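Local coordinates for protein inositol-1-monophosphatase (Thermotoga maritima, PDB 2P3N) that hydrolyses the phosphate esters of inositol monophosphates, fructose 1,6-bisphosphate and several other substrates with the help of magnesium, working as a homotetramer, at residues M1-F6 against K55-E60; N61-E66 against D73-I78; S97-E102 against I202-I207. One frame throughout, in Å; residues are numbered along the deposited sequence.

Contact 1 (M1-F6 against K55-E60)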
loop_
_atom_site.group_PDB
_atom_site.type_symbol
_atom_site.label_atom_id
_atom_site.label_comp_id
_atom_site.label_asym_id
_atom_site.label_seq_id
_atom_site.Cartn_x
_atom_site.Cartn_y
_atom_site.Cartn_z
ATOM N N MET A 1 -10.463 9.519 -20.853
ATOM C CA MET A 1 -9.988 9.288 -22.252
ATOM C C MET A 1 -8.463 9.236 -22.386
ATOM O O MET A 1 -7.765 8.688 -21.536
ATOM C CB MET A 1 -10.531 10.380 -23.184
ATOM C CG MET A 1 -11.902 10.088 -23.779
ATOM S SD MET A 1 -12.056 10.778 -25.452
ATOM C CE MET A 1 -11.135 9.543 -26.417
ATOM N N ASP A 2 -7.965 9.796 -23.484
ATOM C CA ASP A 2 -6.537 9.861 -23.748
ATOM C C ASP A 2 -5.987 10.799 -22.674
ATOM O O ASP A 2 -5.091 10.436 -21.921
ATOM C CB ASP A 2 -6.305 10.439 -25.153
ATOM C CG ASP A 2 -4.838 10.504 -25.540
ATOM O OD1 ASP A 2 -4.150 9.471 -25.396
ATOM O OD2 ASP A 2 -4.378 11.579 -26.002
ATOM N N ARG A 3 -6.567 11.992 -22.586
ATOM C CA ARG A 3 -6.134 12.986 -21.622
ATOM C C ARG A 3 -6.242 12.517 -20.178
ATOM O O ARG A 3 -5.297 12.656 -19.407
ATOM C CB ARG A 3 -6.930 14.278 -21.817
ATOM C CG ARG A 3 -6.578 15.019 -23.108
ATOM C CD ARG A 3 -7.487 16.228 -23.382
ATOM N NE ARG A 3 -7.091 16.907 -24.619
ATOM C CZ ARG A 3 -6.269 17.950 -24.678
ATOM N NH1 ARG A 3 -5.754 18.464 -23.570
ATOM N NH2 ARG A 3 -5.936 18.457 -25.854
ATOM N N LEU A 4 -7.390 11.963 -19.804
ATOM C CA LEU A 4 -7.580 11.492 -18.434
ATOM C C LEU A 4 -6.566 10.413 -18.061
ATOM O O LEU A 4 -5.900 10.514 -17.038
ATOM C CB LEU A 4 -8.993 10.939 -18.248
ATOM C CG LEU A 4 -9.297 10.333 -16.878
ATOM C CD1 LEU A 4 -9.398 11.434 -15.819
ATOM C CD2 LEU A 4 -10.599 9.559 -16.960
ATOM N N ASP A 5 -6.452 9.393 -18.905
ATOM C CA ASP A 5 -5.542 8.273 -18.678
ATOM C C ASP A 5 -4.084 8.733 -18.584
ATOM O O ASP A 5 -3.301 8.237 -17.758
ATOM C CB ASP A 5 -5.697 7.260 -19.817
ATOM C CG ASP A 5 -5.049 5.924 -19.505
ATOM O OD1 ASP A 5 -4.262 5.415 -20.341
ATOM O OD2 ASP A 5 -5.341 5.383 -18.423
ATOM N N PHE A 6 -3.734 9.671 -19.460
ATOM C CA PHE A 6 -2.402 10.261 -19.541
ATOM C C PHE A 6 -2.084 10.954 -18.226
ATOM O O PHE A 6 -0.990 10.832 -17.688
ATOM C CB PHE A 6 -2.392 11.286 -20.683
ATOM C CG PHE A 6 -1.233 12.242 -20.651
ATOM C CD1 PHE A 6 -0.027 11.922 -21.262
ATOM C CD2 PHE A 6 -1.353 13.477 -20.016
ATOM C CE1 PHE A 6 1.051 12.826 -21.243
ATOM C CE2 PHE A 6 -0.287 14.390 -19.987
ATOM C CZ PHE A 6 0.916 14.064 -20.601
ATOM N N LYS A 55 5.245 17.730 -24.496
ATOM C CA LYS A 55 5.615 16.730 -25.478
ATOM C C LYS A 55 4.431 16.168 -26.248
ATOM O O LYS A 55 4.492 16.037 -27.471
ATOM C CB LYS A 55 6.365 15.601 -24.783
ATOM C CG LYS A 55 6.694 14.426 -25.663
ATOM C CD LYS A 55 7.502 13.412 -24.874
ATOM C CE LYS A 55 7.863 12.189 -25.691
ATOM N NZ LYS A 55 8.545 11.180 -24.816
ATOM N N PHE A 56 3.354 15.843 -25.536
ATOM C CA PHE A 56 2.173 15.266 -26.177
ATOM C C PHE A 56 1.092 16.273 -26.533
ATOM O O PHE A 56 0.178 15.975 -27.301
ATOM C CB PHE A 56 1.572 14.161 -25.300
ATOM C CG PHE A 56 2.437 12.943 -25.196
ATOM C CD1 PHE A 56 3.465 12.878 -24.258
ATOM C CD2 PHE A 56 2.272 11.884 -26.083
ATOM C CE1 PHE A 56 4.321 11.772 -24.211
ATOM C CE2 PHE A 56 3.121 10.775 -26.043
ATOM C CZ PHE A 56 4.144 10.721 -25.109
ATOM N N PHE A 57 1.198 17.470 -25.979
ATOM C CA PHE A 57 0.214 18.508 -26.255
ATOM C C PHE A 57 0.964 19.769 -26.668
ATOM O O PHE A 57 0.769 20.852 -26.106
ATOM C CB PHE A 57 -0.645 18.712 -25.005
ATOM C CG PHE A 57 -1.380 17.465 -24.582
ATOM C CD1 PHE A 57 -2.644 17.178 -25.086
ATOM C CD2 PHE A 57 -0.784 16.545 -23.732
ATOM C CE1 PHE A 57 -3.298 15.992 -24.749
ATOM C CE2 PHE A 57 -1.431 15.361 -23.393
ATOM C CZ PHE A 57 -2.686 15.086 -23.902
ATOM N N PRO A 58 1.825 19.630 -27.691
ATOM C CA PRO A 58 2.677 20.656 -28.283
ATOM C C PRO A 58 2.228 22.108 -28.191
ATOM O O PRO A 58 2.905 22.926 -27.562
ATOM C CB PRO A 58 2.816 20.180 -29.720
ATOM C CG PRO A 58 2.908 18.730 -29.546
ATOM C CD PRO A 58 1.798 18.443 -28.566
ATOM N N ASP A 59 1.104 22.444 -28.808
ATOM C CA ASP A 59 0.669 23.834 -28.777
ATOM C C ASP A 59 -0.502 24.120 -27.852
ATOM O O ASP A 59 -1.516 24.688 -28.263
ATOM C CB ASP A 59 0.372 24.341 -30.209
ATOM C CG ASP A 59 -0.571 23.421 -30.990
ATOM O OD1 ASP A 59 -1.739 23.264 -30.567
ATOM O OD2 ASP A 59 -0.143 22.861 -32.030
ATOM N N GLU A 60 -0.358 23.720 -26.596
ATOM C CA GLU A 60 -1.395 23.959 -25.606
ATOM C C GLU A 60 -0.726 24.684 -24.452
ATOM O O GLU A 60 0.481 24.551 -24.257
ATOM C CB GLU A 60 -2.034 22.633 -25.192
ATOM C CG GLU A 60 -2.840 22.052 -26.354
ATOM C CD GLU A 60 -3.513 20.729 -26.054
ATOM O OE1 GLU A 60 -4.117 20.599 -24.967
ATOM O OE2 GLU A 60 -3.454 19.830 -26.923
#

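Contact 2 (N61-E66 against D73-I78). With MG (magnesium ion), chain E.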
loop_
_atom_site.group_PDB
_atom_site.type_symbol
_atom_site.label_atom_id
_atom_site.label_comp_id
_atom_site.label_asym_id
_atom_site.label_seq_id
_atom_site.Cartn_x
_atom_site.Cartn_y
_atom_site.Cartn_z
ATOM N N ASN A 61 -1.487 25.468 -23.699
ATOM C CA ASN A 61 -0.883 26.227 -22.615
ATOM C C ASN A 61 -0.813 25.559 -21.260
ATOM O O ASN A 61 -1.555 24.623 -20.974
ATOM C CB ASN A 61 -1.566 27.586 -22.496
ATOM C CG ASN A 61 -1.263 28.483 -23.679
ATOM O OD1 ASN A 61 -1.828 28.320 -24.760
ATOM N ND2 ASN A 61 -0.342 29.423 -23.485
ATOM N N ILE A 62 0.101 26.057 -20.433
ATOM C CA ILE A 62 0.319 25.528 -19.098
ATOM C C ILE A 62 0.314 26.635 -18.070
ATOM O O ILE A 62 0.863 27.709 -18.289
ATOM C CB ILE A 62 1.682 24.787 -18.991
ATOM C CG1 ILE A 62 1.596 23.416 -19.659
ATOM C CG2 ILE A 62 2.097 24.665 -17.533
ATOM C CD1 ILE A 62 2.790 22.540 -19.416
ATOM N N MET A 63 -0.330 26.374 -16.947
ATOM C CA MET A 63 -0.358 27.327 -15.859
ATOM C C MET A 63 0.036 26.456 -14.682
ATOM O O MET A 63 -0.747 25.631 -14.218
ATOM C CB MET A 63 -1.753 27.907 -15.652
ATOM C CG MET A 63 -1.747 29.141 -14.770
ATOM S SD MET A 63 -3.015 29.097 -13.505
ATOM C CE MET A 63 -4.442 29.291 -14.534
ATOM N N ALA A 64 1.274 26.621 -14.233
ATOM C CA ALA A 64 1.803 25.837 -13.130
ATOM C C ALA A 64 2.191 26.747 -11.963
ATOM O O ALA A 64 2.777 27.819 -12.157
ATOM C CB ALA A 64 3.015 25.007 -13.616
ATOM N N GLU A 65 1.845 26.321 -10.750
ATOM C CA GLU A 65 2.140 27.106 -9.563
ATOM C C GLU A 65 3.520 27.733 -9.591
ATOM O O GLU A 65 3.662 28.947 -9.589
ATOM C CB GLU A 65 2.013 26.253 -8.303
ATOM C CG GLU A 65 2.663 26.907 -7.108
ATOM C CD GLU A 65 2.159 26.374 -5.806
ATOM O OE1 GLU A 65 2.035 25.138 -5.688
ATOM O OE2 GLU A 65 1.897 27.195 -4.902
ATOM N N GLU A 66 4.536 26.887 -9.622
ATOM C CA GLU A 66 5.905 27.347 -9.616
ATOM C C GLU A 66 6.389 28.000 -10.907
ATOM O O GLU A 66 7.168 27.402 -11.648
ATOM C CB GLU A 66 6.823 26.180 -9.251
ATOM C CG GLU A 66 7.228 26.132 -7.786
ATOM C CD GLU A 66 6.060 25.948 -6.854
ATOM O OE1 GLU A 66 5.461 24.855 -6.867
ATOM O OE2 GLU A 66 5.740 26.895 -6.109
ATOM N N ASP A 73 -7.105 28.741 -24.544
ATOM C CA ASP A 73 -8.433 28.142 -24.557
ATOM C C ASP A 73 -8.268 26.656 -24.318
ATOM O O ASP A 73 -9.234 25.910 -24.238
ATOM C CB ASP A 73 -9.145 28.423 -25.895
ATOM C CG ASP A 73 -8.229 28.267 -27.103
ATOM O OD1 ASP A 73 -8.656 28.656 -28.218
ATOM O OD2 ASP A 73 -7.094 27.758 -26.944
ATOM N N ARG A 74 -7.008 26.257 -24.198
ATOM C CA ARG A 74 -6.611 24.883 -23.938
ATOM C C ARG A 74 -5.464 25.016 -22.952
ATOM O O ARG A 74 -4.294 25.084 -23.335
ATOM C CB ARG A 74 -6.170 24.207 -25.243
ATOM C CG ARG A 74 -7.351 23.993 -26.168
ATOM C CD ARG A 74 -6.983 23.595 -27.590
ATOM N NE ARG A 74 -6.498 22.226 -27.705
ATOM C CZ ARG A 74 -6.826 21.395 -28.692
ATOM N NH1 ARG A 74 -7.656 21.782 -29.656
ATOM N NH2 ARG A 74 -6.303 20.176 -28.731
ATOM N N LEU A 75 -5.824 25.077 -21.673
ATOM C CA LEU A 75 -4.853 25.263 -20.604
ATOM C C LEU A 75 -4.826 24.173 -19.526
ATOM O O LEU A 75 -5.856 23.838 -18.937
ATOM C CB LEU A 75 -5.110 26.615 -19.928
ATOM C CG LEU A 75 -4.175 27.025 -18.787
ATOM C CD1 LEU A 75 -2.946 27.726 -19.356
ATOM C CD2 LEU A 75 -4.915 27.940 -17.819
ATOM N N TRP A 76 -3.636 23.636 -19.259
ATOM C CA TRP A 76 -3.457 22.618 -18.226
ATOM C C TRP A 76 -2.980 23.314 -16.947
ATOM O O TRP A 76 -1.947 23.987 -16.943
ATOM C CB TRP A 76 -2.399 21.593 -18.644
ATOM C CG TRP A 76 -2.700 20.800 -19.886
ATOM C CD1 TRP A 76 -2.605 21.227 -21.183
ATOM C CD2 TRP A 76 -3.066 19.412 -19.949
ATOM N NE1 TRP A 76 -2.877 20.190 -22.048
ATOM C CE2 TRP A 76 -3.164 19.066 -21.318
ATOM C CE3 TRP A 76 -3.319 18.426 -18.980
ATOM C CZ2 TRP A 76 -3.503 17.772 -21.743
ATOM C CZ3 TRP A 76 -3.658 17.135 -19.409
ATOM C CH2 TRP A 76 -3.745 16.825 -20.778
ATOM N N ILE A 77 -3.722 23.164 -15.858
ATOM C CA ILE A 77 -3.306 23.794 -14.612
ATOM C C ILE A 77 -2.647 22.759 -13.706
ATOM O O ILE A 77 -3.235 21.731 -13.354
ATOM C CB ILE A 77 -4.483 24.471 -13.908
ATOM C CG1 ILE A 77 -5.192 25.407 -14.899
ATOM C CG2 ILE A 77 -3.971 25.259 -12.722
ATOM C CD1 ILE A 77 -6.297 26.233 -14.292
ATOM N N ILE A 78 -1.415 23.061 -13.321
ATOM C CA ILE A 78 -0.601 22.150 -12.535
ATOM C C ILE A 78 -0.148 22.632 -11.176
ATOM O O ILE A 78 0.308 23.755 -11.021
ATOM C CB ILE A 78 0.677 21.801 -13.334
ATOM C CG1 ILE A 78 0.280 21.199 -14.683
ATOM C CG2 ILE A 78 1.594 20.892 -12.521
ATOM C CD1 ILE A 78 1.369 21.298 -15.722
HETATM MG MG MG E . 1.968 23.379 -4.540
HETATM O O HOH W 1 3.990 22.985 -5.475
HETATM O O HOH W 2 2.900 24.260 -3.088
HETATM O O HOH W 3 0.359 24.213 -3.458
#

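Contact 3 (S97-E102 against I202-I207)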
loop_
_atom_site.group_PDB
_atom_site.type_symbol
_atom_site.label_atom_id
_atom_site.label_comp_id
_atom_site.label_asym_id
_atom_site.label_seq_id
_atom_site.Cartn_x
_atom_site.Cartn_y
_atom_site.Cartn_z
ATOM N N SER A 97 -1.714 17.847 -8.520
ATOM C CA SER A 97 -2.973 18.128 -9.176
ATOM C C SER A 97 -2.798 18.554 -10.631
ATOM O O SER A 97 -1.879 19.306 -10.972
ATOM C CB SER A 97 -3.727 19.195 -8.387
ATOM O OG SER A 97 -5.100 19.194 -8.723
ATOM N N LEU A 98 -3.684 18.036 -11.483
ATOM C CA LEU A 98 -3.676 18.336 -12.912
ATOM C C LEU A 98 -5.090 18.503 -13.452
ATOM O O LEU A 98 -5.856 17.541 -13.506
ATOM C CB LEU A 98 -2.986 17.218 -13.710
ATOM C CG LEU A 98 -2.826 17.528 -15.205
ATOM C CD1 LEU A 98 -1.926 18.761 -15.369
ATOM C CD2 LEU A 98 -2.210 16.347 -15.934
ATOM N N ALA A 99 -5.436 19.725 -13.847
ATOM C CA ALA A 99 -6.751 19.991 -14.420
ATOM C C ALA A 99 -6.555 20.444 -15.856
ATOM O O ALA A 99 -5.578 21.127 -16.160
ATOM C CB ALA A 99 -7.474 21.084 -13.630
ATOM N N TYR A 100 -7.458 20.038 -16.744
ATOM C CA TYR A 100 -7.381 20.480 -18.133
ATOM C C TYR A 100 -8.584 21.366 -18.433
ATOM O O TYR A 100 -9.700 20.891 -18.630
ATOM C CB TYR A 100 -7.362 19.325 -19.132
ATOM C CG TYR A 100 -7.408 19.850 -20.553
ATOM C CD1 TYR A 100 -6.339 20.583 -21.082
ATOM C CD2 TYR A 100 -8.556 19.698 -21.334
ATOM C CE1 TYR A 100 -6.419 21.156 -22.348
ATOM C CE2 TYR A 100 -8.645 20.265 -22.599
ATOM C CZ TYR A 100 -7.578 20.993 -23.099
ATOM O OH TYR A 100 -7.686 21.566 -24.344
ATOM N N VAL A 101 -8.322 22.664 -18.473
ATOM C CA VAL A 101 -9.327 23.673 -18.718
ATOM C C VAL A 101 -9.394 24.005 -20.203
ATOM O O VAL A 101 -8.369 24.233 -20.846
ATOM C CB VAL A 101 -8.981 24.949 -17.928
ATOM C CG1 VAL A 101 -10.111 25.925 -17.973
ATOM C CG2 VAL A 101 -8.657 24.588 -16.502
ATOM N N GLU A 102 -10.601 24.006 -20.751
ATOM C CA GLU A 102 -10.788 24.356 -22.150
ATOM C C GLU A 102 -11.788 25.501 -22.205
ATOM O O GLU A 102 -12.879 25.420 -21.637
ATOM C CB GLU A 102 -11.291 23.165 -22.962
ATOM C CG GLU A 102 -11.325 23.433 -24.460
ATOM C CD GLU A 102 -11.180 22.175 -25.291
ATOM O OE1 GLU A 102 -10.184 21.442 -25.088
ATOM O OE2 GLU A 102 -12.051 21.923 -26.152
ATOM N N ILE A 202 -7.581 24.527 -6.891
ATOM C CA ILE A 202 -8.970 24.088 -7.001
ATOM C C ILE A 202 -9.542 23.657 -8.355
ATOM O O ILE A 202 -10.669 23.173 -8.408
ATOM C CB ILE A 202 -9.919 25.166 -6.404
ATOM C CG1 ILE A 202 -9.589 26.551 -6.972
ATOM C CG2 ILE A 202 -9.781 25.199 -4.900
ATOM C CD1 ILE A 202 -9.984 26.745 -8.427
ATOM N N ALA A 203 -8.787 23.810 -9.437
ATOM C CA ALA A 203 -9.289 23.439 -10.763
ATOM C C ALA A 203 -9.668 21.965 -10.897
ATOM O O ALA A 203 -10.651 21.626 -11.563
ATOM C CB ALA A 203 -8.262 23.809 -11.839
ATOM N N ALA A 204 -8.883 21.089 -10.276
ATOM C CA ALA A 204 -9.151 19.664 -10.361
ATOM C C ALA A 204 -10.217 19.274 -9.365
ATOM O O ALA A 204 -11.119 18.510 -9.687
ATOM C CB ALA A 204 -7.884 18.877 -10.109
ATOM N N GLY A 205 -10.117 19.808 -8.155
ATOM C CA GLY A 205 -11.092 19.486 -7.128
ATOM C C GLY A 205 -12.480 20.006 -7.446
ATOM O O GLY A 205 -13.469 19.591 -6.844
ATOM N N LEU A 206 -12.555 20.914 -8.408
ATOM C CA LEU A 206 -13.826 21.494 -8.790
ATOM C C LEU A 206 -14.684 20.556 -9.638
ATOM O O LEU A 206 -15.855 20.338 -9.326
ATOM C CB LEU A 206 -13.594 22.805 -9.532
ATOM C CG LEU A 206 -14.872 23.557 -9.887
ATOM C CD1 LEU A 206 -14.710 25.028 -9.559
ATOM C CD2 LEU A 206 -15.191 23.347 -11.354
ATOM N N ILE A 207 -14.114 19.996 -10.702
ATOM C CA ILE A 207 -14.881 19.098 -11.551
ATOM C C ILE A 207 -15.150 17.771 -10.851
ATOM O O ILE A 207 -16.149 17.108 -11.122
ATOM C CB ILE A 207 -14.165 18.838 -12.908
ATOM C CG1 ILE A 207 -15.053 17.957 -13.797
ATOM C CG2 ILE A 207 -12.805 18.191 -12.684
ATOM C CD1 ILE A 207 -14.617 17.877 -15.251
HETATM O O HOH W 4 -7.608 20.652 -7.435
#

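Contact 1 (M1-F6 against K55-E60)
Phe56, ending helix 40-56, brings its CD1 to 3.9 Å from CE1 of Phe6; the two rings cross obliquely. Phe57, the first residue after the helix, contributes the most surface. Its CG stands beside the backbone N, so the ring is thrust between Phe6 and Arg3. The CE2 edge points at the centre of the Phe6 face, with CE2 of Phe57 3.7 Å from CE2 of Phe6, a T-shaped pair with planes at 69°. Phe6 offers that face because its CG is anti to the backbone N (chi1 164°). On the other side of its ring, Phe57 sets CE1 over the centre of one face of the Arg3 guanidinium, 3.6 Å from CZ of Arg3, the two planes crossing obliquely. Glu60 then meets the extended Arg3 tip to tip. Its OE1 takes NH1 of Arg3 at 3.0 Å and NH2 of Arg3 at 2.9 Å, in the guanidinium plane and on the syn lone pair, while OE2 adds a weak bond to NH2. Trp76 NE1 also donates to OE1, and Tyr100 makes a cation-pi contact with Arg3. An alanine at Arg3 removes the guanidinium packed against CE1 of Phe57 and would probably leave the buried Glu60 carboxylate with less charge compensation. This aromatic cluster beside a salt bridge ties the start of helix 2-21 to the end of helix 40-56 and the following loop in the inositol monophosphatase fold.

Contact 2 (N61-E66 against D73-I78)
The Trp76 indole turns an edge to the neighbouring strand: Asn61 O lies in the ring plane, 3.6 Å from CD1 of Trp76, while the rings of Phe57 and Tyr100 meet the indole at steep angles. The backbones pair as parallel strands, Asn61 to Ala64 beside Leu75 to Ile78. The ladder's straightest bond runs from Trp76 N to Asn61 O (2.9 Å, 170°), although this donor sits above the carbonyl plane; Met63 N to Trp76 O and Ile78 N to Met63 O lie in plane. On one sheet face Met63, bent at chi2 and chi3, lays its CE 3.6 Å from CD2 of Leu75 and 3.6 Å from CD1 of Ile77, under Trp200 of helix 199-211. On the face toward helix 40-56, Ile62 CG2 meets Ile78 CD1 at 3.9 Å. The last rung, Glu65 N to Ile78 O at 3.0 Å, fixes the backbone where the strand ends. From there the extended Glu65 side chain carries OE1 to the magnesium at 2.1 Å; Asp79, Ile81 O and three waters complete six ligands. Water 1 also donates to Glu66 OE1 at 2.8 Å, a second-shell carboxylate that probably orients this metal-bound water and may polarise it further.

Contact 3 (S97-E102 against I202-I207)
Two alanine methyls face each other across this buried junction. Ala99 points from strand 95-102 toward helix 199-211, and Ala203 points back, bringing CB of Ala99 to 3.4 Å from CB of Ala203, tighter than usual van der Waals contact. Ala204 also turns its CB to the strand, but passes alongside Ala99, its CB 4.2 Å from CB of Ala99, and closes instead on the serine two residues earlier. There OG of Ser97 stands anti to its backbone N (chi1 -161°), which projects the hydroxyl to 3.1 Å from CB of Ala204. With nothing larger than a methyl or a hydroxyl in between, the segment axes approach to 6.8 Å and cross at 72°, so the helix lies steeply across the strand.

The helix is kinked here, the N atoms of Ala204 and Gly205 lacking a bond to the preceding turn. Water 4 accepts from Gly205 N at 2.7 Å and donates to Ser97 OG at 3.2 Å, bridging strand and helix. Leu98 and Tyr100 point away from the helix. The Tyr100 hydroxyl donates to OE1 of Glu102 at 2.6 Å; OE1 of Glu102 accepts on its anti lone pair and lies in the plane of the tyrosine ring.

Strand 95-102 lies antiparallel between strands 74-79 and 105-113, and helix 199-211 covers it on the Ala99 face; beyond, Ile202 and Leu206 pack on strand 230-234, so this helix is sandwiched between the two large sheets of the fold.

How the contacts relate
The three contacts step across the chain from its rim toward its middle. Contact 1 and contact 2, with centres about 12 Å apart, join where Glu60 leads into strand 61-64, and meet again where Phe57 CE1 lies 3.5 Å from Trp76 CZ2. Contacts 2 and 3, centres about 10 Å apart, share a sheet, with Ile77 N 2.8 Å from Ala99 O and Leu75 O 2.8 Å from Val101 N. Tyr100 closes the triangle, its CE1 3.0 Å from Arg3 NH1. The magnesium sits at the opposite end of these strands from contact 1; Glu65 of contact 2 binds it directly, while the Ser97 side chain of contact 3 stays about 8 Å away.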